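Local coordinates for protein pseudouridine synthase (Pyrococcus abyssi, PDB 2AUS) that probably isomerises uridine to pseudouridine in RNA, as the TruB-family enzyme Cbf5 of an archaeon, at residues P57-V62 with A75-T80; K108-L113 with T178-L183; R201-R204 with K209-E212; S205-E210 with V247-K252. All coordinates share one frame; numbering follows the deposited sequence.

Interaction 1 (P57-V62 with A75-T80); sequences PTSHEV and AGHGGT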
loop_
_atom_site.group_PDB
_atom_site.type_symbol
_atom_site.label_atom_id
_atom_site.label_comp_id
_atom_site.label_asym_id
_atom_site.label_seq_id
_atom_site.Cartn_x
_atom_site.Cartn_y
_atom_site.Cartn_z
ATOM N N PRO A 57 6.355 -3.548 2.020
ATOM C CA PRO A 57 6.542 -3.546 3.472
ATOM C C PRO A 57 7.949 -3.966 3.883
ATOM O O PRO A 57 8.700 -4.531 3.089
ATOM C CB PRO A 57 5.483 -4.537 3.953
ATOM C CG PRO A 57 5.377 -5.497 2.803
ATOM C CD PRO A 57 5.382 -4.578 1.613
ATOM N N THR A 58 8.310 -3.666 5.125
ATOM C CA THR A 58 9.611 -4.062 5.631
ATOM C C THR A 58 9.425 -5.500 6.113
ATOM O O THR A 58 8.295 -5.986 6.216
ATOM C CB THR A 58 10.057 -3.188 6.824
ATOM O OG1 THR A 58 9.154 -3.384 7.915
ATOM C CG2 THR A 58 10.067 -1.712 6.438
ATOM N N SER A 59 10.523 -6.185 6.398
ATOM C CA SER A 59 10.427 -7.558 6.866
ATOM C C SER A 59 9.725 -7.600 8.211
ATOM O O SER A 59 8.913 -8.495 8.472
ATOM C CB SER A 59 11.816 -8.178 6.969
ATOM O OG SER A 59 12.317 -8.431 5.669
ATOM N N HIS A 60 10.030 -6.619 9.056
ATOM C CA HIS A 60 9.422 -6.522 10.378
ATOM C C HIS A 60 7.910 -6.428 10.243
ATOM O O HIS A 60 7.171 -7.114 10.949
ATOM C CB HIS A 60 9.933 -5.279 11.108
ATOM C CG HIS A 60 9.352 -5.102 12.477
ATOM N ND1 HIS A 60 9.805 -5.804 13.575
ATOM C CD2 HIS A 60 8.338 -4.323 12.919
ATOM C CE1 HIS A 60 9.094 -5.462 14.634
ATOM N NE2 HIS A 60 8.197 -4.566 14.264
ATOM N N GLU A 61 7.452 -5.570 9.336
ATOM C CA GLU A 61 6.022 -5.394 9.120
ATOM C C GLU A 61 5.376 -6.679 8.620
ATOM O O GLU A 61 4.259 -7.009 9.016
ATOM C CB GLU A 61 5.772 -4.260 8.125
ATOM C CG GLU A 61 6.359 -2.930 8.569
ATOM C CD GLU A 61 6.035 -1.793 7.620
ATOM O OE1 GLU A 61 6.359 -1.902 6.413
ATOM O OE2 GLU A 61 5.452 -0.791 8.090
ATOM N N VAL A 62 6.079 -7.400 7.747
ATOM C CA VAL A 62 5.575 -8.663 7.207
ATOM C C VAL A 62 5.401 -9.685 8.341
ATOM O O VAL A 62 4.409 -10.413 8.395
ATOM C CB VAL A 62 6.539 -9.227 6.147
ATOM C CG1 VAL A 62 6.136 -10.641 5.759
ATOM C CG2 VAL A 62 6.526 -8.328 4.932
ATOM N N ALA A 75 7.130 -14.434 16.645
ATOM C CA ALA A 75 7.561 -14.844 15.316
ATOM C C ALA A 75 8.779 -13.997 15.000
ATOM O O ALA A 75 8.939 -12.923 15.564
ATOM C CB ALA A 75 6.467 -14.591 14.291
ATOM N N GLY A 76 9.634 -14.484 14.106
ATOM C CA GLY A 76 10.826 -13.743 13.737
ATOM C C GLY A 76 11.338 -14.182 12.379
ATOM O O GLY A 76 11.196 -15.343 11.992
ATOM N N HIS A 77 11.937 -13.261 11.640
ATOM C CA HIS A 77 12.447 -13.602 10.324
ATOM C C HIS A 77 13.947 -13.838 10.316
ATOM O O HIS A 77 14.674 -13.378 11.195
ATOM C CB HIS A 77 12.107 -12.501 9.314
ATOM C CG HIS A 77 12.817 -11.207 9.568
ATOM N ND1 HIS A 77 12.387 -10.289 10.501
ATOM C CD2 HIS A 77 13.936 -10.682 9.013
ATOM C CE1 HIS A 77 13.206 -9.253 10.509
ATOM N NE2 HIS A 77 14.155 -9.466 9.615
ATOM N N GLY A 78 14.397 -14.569 9.306
ATOM C CA GLY A 78 15.808 -14.846 9.155
ATOM C C GLY A 78 16.272 -14.137 7.899
ATOM O O GLY A 78 15.653 -14.280 6.847
ATOM N N GLY A 79 17.340 -13.351 8.007
ATOM C CA GLY A 79 17.860 -12.644 6.849
ATOM C C GLY A 79 16.937 -11.541 6.373
ATOM O O GLY A 79 16.093 -11.763 5.498
ATOM N N THR A 80 17.103 -10.346 6.933
ATOM C CA THR A 80 16.269 -9.213 6.555
ATOM C C THR A 80 16.324 -8.905 5.065
ATOM O O THR A 80 17.398 -8.821 4.470
ATOM C CB THR A 80 16.673 -7.918 7.307
ATOM O OG1 THR A 80 16.548 -8.116 8.720
ATOM C CG2 THR A 80 15.765 -6.754 6.891
#
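Ser59, the first residue of helix 59-69, sets its CB over the ring of His77, next to the Gly-Gly-Thr loop that in TruB-family enzymes leads into the catalytic aspartate. The contact joins this helix N-terminus, shaped by a capping box, to the end of strand 75-77. Its main interaction across the segments is CH-pi: Ser59 CB lies 3.8 Å from the centroid of the His77 ring, 11° off the normal, so the methylene sits squarely over one face. The chi1 of 67° in His77, with CG between the backbone N and the carbonyl carbon, turns the ring toward Ser59. Plain van der Waals packing adds Ser59 OG against Thr80 CG2 at 4.0 Å. That hydroxyl has its polar partner just beyond, in the backbone oxygen of Leu81, so Ser59 joins the helix start to the loop twice.

Hydrogen bonds within each segment order the helix start and the imidazole. Thr58 OG1 accepts from Glu61 N at 3.1 Å, and Glu61 OE1 accepts from Thr58 N at 2.9 Å through its anti lone pair, completing the box. Leu89 of strand 88-93 packs on both Ser59 and His77. The rotation of the imidazole is held by His77 NE2 and Thr80 OG1, hydrogen-bonded at 2.9 Å, with either atom able to be the donor.

Interaction 2 (K108-L113 with T178-L183); sequences KEYVAL and TYIRSL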
loop_
_atom_site.group_PDB
_atom_site.type_symbol
_atom_site.label_atom_id
_atom_site.label_comp_id
_atom_site.label_asym_id
_atom_site.label_seq_id
_atom_site.Cartn_x
_atom_site.Cartn_y
_atom_site.Cartn_z
ATOM N N LYS A 108 22.989 -17.481 0.149
ATOM C CA LYS A 108 21.773 -16.964 -0.459
ATOM C C LYS A 108 21.856 -16.798 -1.962
ATOM O O LYS A 108 22.929 -16.586 -2.525
ATOM C CB LYS A 108 21.392 -15.639 0.198
ATOM C CG LYS A 108 20.959 -15.841 1.635
ATOM C CD LYS A 108 20.989 -14.577 2.433
ATOM C CE LYS A 108 20.638 -14.875 3.880
ATOM N NZ LYS A 108 21.540 -15.904 4.443
ATOM N N GLU A 109 20.707 -16.918 -2.608
ATOM C CA GLU A 109 20.631 -16.755 -4.044
ATOM C C GLU A 109 19.607 -15.676 -4.334
ATOM O O GLU A 109 18.561 -15.590 -3.680
ATOM C CB GLU A 109 20.206 -18.056 -4.727
ATOM C CG GLU A 109 20.261 -17.980 -6.251
ATOM C CD GLU A 109 19.644 -19.194 -6.926
ATOM O OE1 GLU A 109 18.416 -19.395 -6.785
ATOM O OE2 GLU A 109 20.392 -19.950 -7.583
ATOM N N TYR A 110 19.912 -14.846 -5.319
ATOM C CA TYR A 110 19.019 -13.765 -5.695
ATOM C C TYR A 110 18.901 -13.702 -7.204
ATOM O O TYR A 110 19.719 -14.258 -7.937
ATOM C CB TYR A 110 19.586 -12.426 -5.230
ATOM C CG TYR A 110 19.721 -12.242 -3.741
ATOM C CD1 TYR A 110 18.716 -11.621 -3.006
ATOM C CD2 TYR A 110 20.875 -12.647 -3.071
ATOM C CE1 TYR A 110 18.856 -11.397 -1.642
ATOM C CE2 TYR A 110 21.024 -12.430 -1.702
ATOM C CZ TYR A 110 20.010 -11.803 -0.993
ATOM O OH TYR A 110 20.141 -11.578 0.361
ATOM N N VAL A 111 17.860 -13.024 -7.660
ATOM C CA VAL A 111 17.674 -12.776 -9.074
ATOM C C VAL A 111 17.606 -11.262 -9.061
ATOM O O VAL A 111 16.824 -10.676 -8.313
ATOM C CB VAL A 111 16.376 -13.382 -9.619
ATOM C CG1 VAL A 111 16.101 -12.836 -11.021
ATOM C CG2 VAL A 111 16.526 -14.889 -9.699
ATOM N N ALA A 112 18.439 -10.622 -9.869
ATOM C CA ALA A 112 18.476 -9.174 -9.871
ATOM C C ALA A 112 18.487 -8.551 -11.242
ATOM O O ALA A 112 19.020 -9.107 -12.200
ATOM C CB ALA A 112 19.691 -8.692 -9.085
ATOM N N LEU A 113 17.888 -7.373 -11.312
ATOM C CA LEU A 113 17.832 -6.614 -12.542
ATOM C C LEU A 113 18.777 -5.422 -12.383
ATOM O O LEU A 113 18.546 -4.533 -11.568
ATOM C CB LEU A 113 16.408 -6.125 -12.799
ATOM C CG LEU A 113 16.272 -5.189 -14.002
ATOM C CD1 LEU A 113 16.847 -5.860 -15.239
ATOM C CD2 LEU A 113 14.801 -4.839 -14.215
ATOM N N THR A 178 26.382 -10.950 1.966
ATOM C CA THR A 178 26.817 -10.265 0.758
ATOM C C THR A 178 25.725 -9.289 0.324
ATOM O O THR A 178 24.552 -9.660 0.225
ATOM C CB THR A 178 27.087 -11.261 -0.388
ATOM O OG1 THR A 178 28.014 -12.260 0.055
ATOM C CG2 THR A 178 27.676 -10.537 -1.596
ATOM N N TYR A 179 26.111 -8.042 0.089
ATOM C CA TYR A 179 25.177 -7.005 -0.338
ATOM C C TYR A 179 25.121 -6.970 -1.861
ATOM O O TYR A 179 26.111 -6.638 -2.519
ATOM C CB TYR A 179 25.632 -5.642 0.187
ATOM C CG TYR A 179 25.587 -5.514 1.693
ATOM C CD1 TYR A 179 26.232 -4.458 2.342
ATOM C CD2 TYR A 179 24.863 -6.420 2.471
ATOM C CE1 TYR A 179 26.155 -4.304 3.730
ATOM C CE2 TYR A 179 24.778 -6.276 3.856
ATOM C CZ TYR A 179 25.425 -5.216 4.475
ATOM O OH TYR A 179 25.338 -5.068 5.842
ATOM N N ILE A 180 23.962 -7.301 -2.421
ATOM C CA ILE A 180 23.814 -7.310 -3.868
ATOM C C ILE A 180 23.892 -5.921 -4.478
ATOM O O ILE A 180 24.457 -5.746 -5.557
ATOM C CB ILE A 180 22.489 -7.960 -4.291
ATOM C CG1 ILE A 180 22.335 -9.315 -3.594
ATOM C CG2 ILE A 180 22.456 -8.130 -5.811
ATOM C CD1 ILE A 180 23.515 -10.253 -3.791
ATOM N N ARG A 181 23.328 -4.930 -3.791
ATOM C CA ARG A 181 23.358 -3.564 -4.301
ATOM C C ARG A 181 24.808 -3.124 -4.505
ATOM O O ARG A 181 25.147 -2.520 -5.526
ATOM C CB ARG A 181 22.654 -2.602 -3.337
ATOM C CG ARG A 181 22.525 -1.184 -3.898
ATOM C CD ARG A 181 21.922 -0.198 -2.901
ATOM N NE ARG A 181 20.491 -0.407 -2.687
ATOM C CZ ARG A 181 19.557 -0.248 -3.623
ATOM N NH1 ARG A 181 19.893 0.122 -4.854
ATOM N NH2 ARG A 181 18.278 -0.450 -3.326
ATOM N N SER A 182 25.659 -3.437 -3.530
ATOM C CA SER A 182 27.077 -3.085 -3.601
ATOM C C SER A 182 27.748 -3.866 -4.726
ATOM O O SER A 182 28.574 -3.328 -5.469
ATOM C CB SER A 182 27.766 -3.394 -2.266
ATOM O OG SER A 182 29.169 -3.207 -2.360
ATOM N N LEU A 183 27.392 -5.142 -4.842
ATOM C CA LEU A 183 27.936 -5.995 -5.889
ATOM C C LEU A 183 27.627 -5.369 -7.249
ATOM O O LEU A 183 28.492 -5.291 -8.127
ATOM C CB LEU A 183 27.309 -7.387 -5.827
ATOM C CG LEU A 183 27.651 -8.303 -7.008
ATOM C CD1 LEU A 183 29.117 -8.698 -6.932
ATOM C CD2 LEU A 183 26.772 -9.540 -6.987
#
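Ile180 of helix 180-191 lies with its longer branch across the ring of Tyr110, on strand 108-116. CG1 stands 3.7 Å above the ring plane, displaced from the middle toward the rim, and makes a CH-pi contact 3.9 Å from the centroid. CD1 follows the same side of the ring outward and comes to 3.6 Å from Tyr110 CD2. The shorter branch turns the other way: Ile180 CG2 reaches Ala112 CB at 4.3 Å, so one isoleucine spans two residues on the same side of the strand.

Backbone and torsions explain the fit. Ile180 CG1 is anti to the carbonyl carbon (chi1 -50°), which leaves CG2 anti to the backbone N, and the two branches divide between ring and methyl. The helix begins at this point, with Tyr179 as the N-cap residue and Leu183 N bonded to Tyr179 O at 3.0 Å. Farther out, Val172 and Val174 of strand 167-174 and Leu200 of strand 195-205 pack on Tyr110, while Val174 also touches Ile180.

Both segments belong to the TruB-family catalytic fold. A phosphate ion, probably from the crystallisation liquor, lies about 4 Å from the Tyr110 side chain; such ions often mark pockets. Strand 108-116 and the helix start meet here through buried carbon surfaces, by shape and dispersion; the polar bonds of the helix start, such as Tyr179 N to Gln138 OE1, go to other parts of the chain.

Interaction 3 (R201-R204 with K209-E212); sequences RRTR and KEDE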
loop_
_atom_site.group_PDB
_atom_site.type_symbol
_atom_site.label_atom_id
_atom_site.label_comp_id
_atom_site.label_asym_id
_atom_site.label_seq_id
_atom_site.Cartn_x
_atom_site.Cartn_y
_atom_site.Cartn_z
ATOM N N ARG A 201 15.169 -9.857 -6.000
ATOM C CA ARG A 201 14.287 -10.888 -5.467
ATOM C C ARG A 201 15.141 -12.030 -4.927
ATOM O O ARG A 201 15.983 -12.573 -5.642
ATOM C CB ARG A 201 13.357 -11.424 -6.561
ATOM C CG ARG A 201 12.446 -12.562 -6.094
ATOM C CD ARG A 201 11.539 -13.056 -7.214
ATOM N NE ARG A 201 10.826 -14.281 -6.849
ATOM C CZ ARG A 201 9.841 -14.341 -5.956
ATOM N NH1 ARG A 201 9.443 -13.242 -5.333
ATOM N NH2 ARG A 201 9.255 -15.505 -5.678
ATOM N N ARG A 202 14.941 -12.384 -3.663
ATOM C CA ARG A 202 15.698 -13.478 -3.081
ATOM C C ARG A 202 15.007 -14.777 -3.485
ATOM O O ARG A 202 13.805 -14.944 -3.282
ATOM C CB ARG A 202 15.742 -13.365 -1.559
ATOM C CG ARG A 202 16.532 -14.491 -0.899
ATOM C CD ARG A 202 16.240 -14.569 0.589
ATOM N NE ARG A 202 17.049 -13.630 1.341
ATOM C CZ ARG A 202 16.856 -13.313 2.613
ATOM N NH1 ARG A 202 15.862 -13.853 3.305
ATOM N NH2 ARG A 202 17.684 -12.461 3.192
ATOM N N THR A 203 15.773 -15.689 -4.065
ATOM C CA THR A 203 15.225 -16.954 -4.518
ATOM C C THR A 203 15.666 -18.104 -3.645
ATOM O O THR A 203 15.216 -19.229 -3.832
ATOM C CB THR A 203 15.648 -17.251 -5.964
ATOM O OG1 THR A 203 17.079 -17.277 -6.049
ATOM C CG2 THR A 203 15.092 -16.188 -6.904
ATOM N N ARG A 204 16.542 -17.824 -2.687
ATOM C CA ARG A 204 17.027 -18.870 -1.808
ATOM C C ARG A 204 17.761 -18.350 -0.583
ATOM O O ARG A 204 18.530 -17.396 -0.655
ATOM C CB ARG A 204 17.947 -19.804 -2.600
ATOM C CG ARG A 204 18.529 -20.962 -1.819
ATOM C CD ARG A 204 19.117 -21.988 -2.777
ATOM N NE ARG A 204 19.708 -23.125 -2.080
ATOM C CZ ARG A 204 19.053 -23.909 -1.227
ATOM N NH1 ARG A 204 17.772 -23.682 -0.955
ATOM N NH2 ARG A 204 19.679 -24.923 -0.643
ATOM N N LYS A 209 13.857 -22.331 -0.458
ATOM C CA LYS A 209 13.899 -21.943 -1.855
ATOM C C LYS A 209 12.504 -21.926 -2.465
ATOM O O LYS A 209 11.521 -22.305 -1.817
ATOM C CB LYS A 209 14.789 -22.911 -2.633
ATOM C CG LYS A 209 14.290 -24.339 -2.617
ATOM C CD LYS A 209 15.147 -25.255 -3.487
ATOM C CE LYS A 209 16.559 -25.397 -2.939
ATOM N NZ LYS A 209 17.363 -26.406 -3.702
ATOM N N GLU A 210 12.426 -21.478 -3.713
ATOM C CA GLU A 210 11.161 -21.410 -4.433
ATOM C C GLU A 210 10.710 -22.791 -4.871
ATOM O O GLU A 210 11.003 -23.236 -5.983
ATOM C CB GLU A 210 11.294 -20.507 -5.659
ATOM C CG GLU A 210 11.426 -19.036 -5.332
ATOM C CD GLU A 210 11.391 -18.177 -6.576
ATOM O OE1 GLU A 210 12.390 -18.166 -7.325
ATOM O OE2 GLU A 210 10.362 -17.521 -6.812
ATOM N N ASP A 211 10.003 -23.471 -3.983
ATOM C CA ASP A 211 9.485 -24.797 -4.266
ATOM C C ASP A 211 8.056 -24.845 -3.744
ATOM O O ASP A 211 7.475 -23.800 -3.443
ATOM C CB ASP A 211 10.361 -25.858 -3.603
ATOM C CG ASP A 211 10.459 -25.686 -2.096
ATOM O OD1 ASP A 211 11.353 -26.322 -1.499
ATOM O OD2 ASP A 211 9.650 -24.930 -1.511
ATOM N N GLU A 212 7.484 -26.038 -3.622
ATOM C CA GLU A 212 6.104 -26.127 -3.167
ATOM C C GLU A 212 5.855 -25.513 -1.795
ATOM O O GLU A 212 4.719 -25.164 -1.479
ATOM C CB GLU A 212 5.613 -27.583 -3.179
ATOM C CG GLU A 212 6.188 -28.491 -2.102
ATOM C CD GLU A 212 7.680 -28.726 -2.256
ATOM O OE1 GLU A 212 8.148 -28.856 -3.410
ATOM O OE2 GLU A 212 8.380 -28.795 -1.219
HETATM O O HOH W 1 15.028 -21.328 -5.474
#
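Glu210 and Arg201 meet in a salt bridge, OE2 to NH2 at 2.6 Å with an N-H...O angle of 167°. The carboxylate oxygen lies at the edge of the guanidinium, in its plane, yet is itself approached from above the carboxylate plane, the groups being turned 60° apart. Asp52 is a second acidic partner of Arg201 NH2, and Arg201 NE adds a weak bond to OE2. Glu210 OE1 rests 3.4 Å from Thr203 CG2 and is hydrogen-bonded to an aromatic side chain of another protein, where OE2 has a basic partner too. With an alanine in place of Glu210, Arg201 and that basic side chain would probably both lose this carboxylate, and the aromatic side chain its hydrogen-bond partner.

Lys209 pairs with Arg204 as antiparallel, non-hydrogen-bonded neighbours. Their side chains run alongside in the same direction, like charges close together, though Lys209 CE is modelled doubtfully near the guanidinium. A water bridges Thr203 O and Glu210 N, at 2.7 and 3.1 Å.

Strand 195-205 is thus joined to outer strand 208-209 and the loop after it; its other neighbour is strand 108-116, whose Glu109 is faced by both Thr203 and Arg204 in a classic beta bulge.

Interaction 4 (S205-E210 with V247-K252); sequences SGPFKE and VEHLPK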
loop_
_atom_site.group_PDB
_atom_site.type_symbol
_atom_site.label_atom_id
_atom_site.label_comp_id
_atom_site.label_asym_id
_atom_site.label_seq_id
_atom_site.Cartn_x
_atom_site.Cartn_y
_atom_site.Cartn_z
ATOM N N SER A 205 17.494 -18.979 0.553
ATOM C CA SER A 205 18.159 -18.637 1.801
ATOM C C SER A 205 18.371 -19.941 2.539
ATOM O O SER A 205 17.431 -20.505 3.112
ATOM C CB SER A 205 17.317 -17.702 2.658
ATOM O OG SER A 205 17.991 -17.476 3.885
ATOM N N GLY A 206 19.605 -20.427 2.512
ATOM C CA GLY A 206 19.905 -21.683 3.170
ATOM C C GLY A 206 19.031 -22.763 2.566
ATOM O O GLY A 206 18.989 -22.917 1.344
ATOM N N PRO A 207 18.294 -23.515 3.389
ATOM C CA PRO A 207 17.438 -24.574 2.847
ATOM C C PRO A 207 16.096 -24.106 2.274
ATOM O O PRO A 207 15.329 -24.913 1.734
ATOM C CB PRO A 207 17.273 -25.514 4.036
ATOM C CG PRO A 207 17.261 -24.559 5.204
ATOM C CD PRO A 207 18.354 -23.569 4.861
ATOM N N PHE A 208 15.802 -22.813 2.385
ATOM C CA PHE A 208 14.542 -22.299 1.857
ATOM C C PHE A 208 14.681 -21.790 0.430
ATOM O O PHE A 208 15.507 -20.929 0.136
ATOM C CB PHE A 208 13.993 -21.196 2.765
ATOM C CG PHE A 208 13.742 -21.657 4.169
ATOM C CD1 PHE A 208 14.761 -21.638 5.116
ATOM C CD2 PHE A 208 12.499 -22.167 4.529
ATOM C CE1 PHE A 208 14.545 -22.126 6.403
ATOM C CE2 PHE A 208 12.269 -22.658 5.810
ATOM C CZ PHE A 208 13.296 -22.639 6.754
ATOM N N LYS A 209 13.857 -22.331 -0.458
ATOM C CA LYS A 209 13.899 -21.943 -1.855
ATOM C C LYS A 209 12.504 -21.926 -2.465
ATOM O O LYS A 209 11.521 -22.305 -1.817
ATOM C CB LYS A 209 14.789 -22.911 -2.633
ATOM C CG LYS A 209 14.290 -24.339 -2.617
ATOM C CD LYS A 209 15.147 -25.255 -3.487
ATOM C CE LYS A 209 16.559 -25.397 -2.939
ATOM N NZ LYS A 209 17.363 -26.406 -3.702
ATOM N N GLU A 210 12.426 -21.478 -3.713
ATOM C CA GLU A 210 11.161 -21.410 -4.433
ATOM C C GLU A 210 10.710 -22.791 -4.871
ATOM O O GLU A 210 11.003 -23.236 -5.983
ATOM C CB GLU A 210 11.294 -20.507 -5.659
ATOM C CG GLU A 210 11.426 -19.036 -5.332
ATOM C CD GLU A 210 11.391 -18.177 -6.576
ATOM O OE1 GLU A 210 12.390 -18.166 -7.325
ATOM O OE2 GLU A 210 10.362 -17.521 -6.812
ATOM N N VAL A 247 17.522 -26.054 10.111
ATOM C CA VAL A 247 18.879 -26.497 10.442
ATOM C C VAL A 247 19.387 -27.597 9.512
ATOM O O VAL A 247 20.406 -28.237 9.786
ATOM C CB VAL A 247 18.978 -27.010 11.906
ATOM C CG1 VAL A 247 18.507 -25.930 12.868
ATOM C CG2 VAL A 247 18.160 -28.283 12.079
ATOM N N GLU A 248 18.679 -27.809 8.408
ATOM C CA GLU A 248 19.072 -28.826 7.442
ATOM C C GLU A 248 20.495 -28.673 6.905
ATOM O O GLU A 248 21.140 -29.658 6.573
ATOM C CB GLU A 248 18.084 -28.846 6.277
ATOM C CG GLU A 248 17.005 -29.901 6.441
ATOM C CD GLU A 248 15.872 -29.749 5.452
ATOM O OE1 GLU A 248 16.147 -29.436 4.273
ATOM O OE2 GLU A 248 14.705 -29.954 5.862
ATOM N N HIS A 249 20.987 -27.443 6.815
ATOM C CA HIS A 249 22.338 -27.232 6.311
ATOM C C HIS A 249 23.380 -27.168 7.424
ATOM O O HIS A 249 24.549 -26.904 7.162
ATOM C CB HIS A 249 22.395 -25.954 5.463
ATOM C CG HIS A 249 21.713 -26.082 4.134
ATOM N ND1 HIS A 249 21.557 -25.018 3.271
ATOM C CD2 HIS A 249 21.172 -27.155 3.509
ATOM C CE1 HIS A 249 20.951 -25.431 2.172
ATOM N NE2 HIS A 249 20.707 -26.723 2.291
ATOM N N LEU A 250 22.969 -27.413 8.664
ATOM C CA LEU A 250 23.914 -27.367 9.774
ATOM C C LEU A 250 24.438 -28.733 10.177
ATOM O O LEU A 250 23.773 -29.747 9.987
ATOM C CB LEU A 250 23.279 -26.748 11.020
ATOM C CG LEU A 250 22.796 -25.303 11.026
ATOM C CD1 LEU A 250 22.357 -24.960 12.439
ATOM C CD2 LEU A 250 23.899 -24.375 10.561
ATOM N N PRO A 251 25.658 -28.775 10.733
ATOM C CA PRO A 251 26.269 -30.028 11.185
ATOM C C PRO A 251 25.397 -30.462 12.373
ATOM O O PRO A 251 24.988 -29.624 13.184
ATOM C CB PRO A 251 27.656 -29.589 11.656
ATOM C CG PRO A 251 27.914 -28.331 10.883
ATOM C CD PRO A 251 26.585 -27.644 10.921
ATOM N N LYS A 252 25.108 -31.748 12.491
ATOM C CA LYS A 252 24.261 -32.193 13.585
ATOM C C LYS A 252 24.888 -33.198 14.527
ATOM O O LYS A 252 25.830 -33.899 14.167
ATOM C CB LYS A 252 22.972 -32.789 13.017
ATOM C CG LYS A 252 22.172 -31.809 12.201
ATOM C CD LYS A 252 21.036 -32.491 11.472
ATOM C CE LYS A 252 20.298 -31.496 10.593
ATOM N NZ LYS A 252 19.186 -32.146 9.850
#
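His249 presses its imidazole onto the hairpin turn at Gly206 and Pro207. From CB the side chain takes CG anti to the carbonyl carbon (chi1 -72°), which sends the ring toward the turn. ND1 comes first, 3.5 Å from Gly206 C and 3.9 Å from Pro207 CD. CE1 lies beyond it, 3.3 Å from Gly206 O, which approaches obliquely. NE2, next round the ring, has Pro207 CA and CB both 4.0 Å away. Pro207 CB stands over the middle of one face, a CH-pi contact 12° off the ring normal.

The turn is of type II', from Ser205 to Phe208, with Gly206 at positive phi. His249 sits in a type I turn from Val247 to Leu250, and Glu248 OE1 flanks Pro207 CB at 4.1 Å. Arg204 and Asp13 also pack against the histidine. Were His249 an alanine, Pro207 CB would probably lose the ring face it lies on and a gap would open beside the turn.

The contact brings the hairpin between strands 195-205 and 208-209 of the catalytic domain to the chain that leads into strand 252-255 of the PUA domain. The turns meet without polar bonds, so the join rests largely on how the imidazole fits against Gly206 and Pro207.

Overall arrangement
Interaction 2 is buried throughout and apolar, whereas interactions 1, 3 and 4 are only partly buried and bring in polar or charged groups. Interactions 2 and 3 hold neighbouring strands of one sheet, 108-116 and 195-205, and meet where Glu109 OE1 bonds to Thr203 OG1. Interaction 3 shares Lys209 and Glu210 with interaction 4, and Arg204 packs on His249 between them. Here a salt bridge facing another protein gives way to ring packing near the PUA domain. Interaction 1 lies at strand 75-77 on another part of the catalytic domain, and a weak bond from Arg202 to Gly79 O links its loop to interaction 3. Ring-face CH-pi contacts recur in interactions 1, 2 and 4.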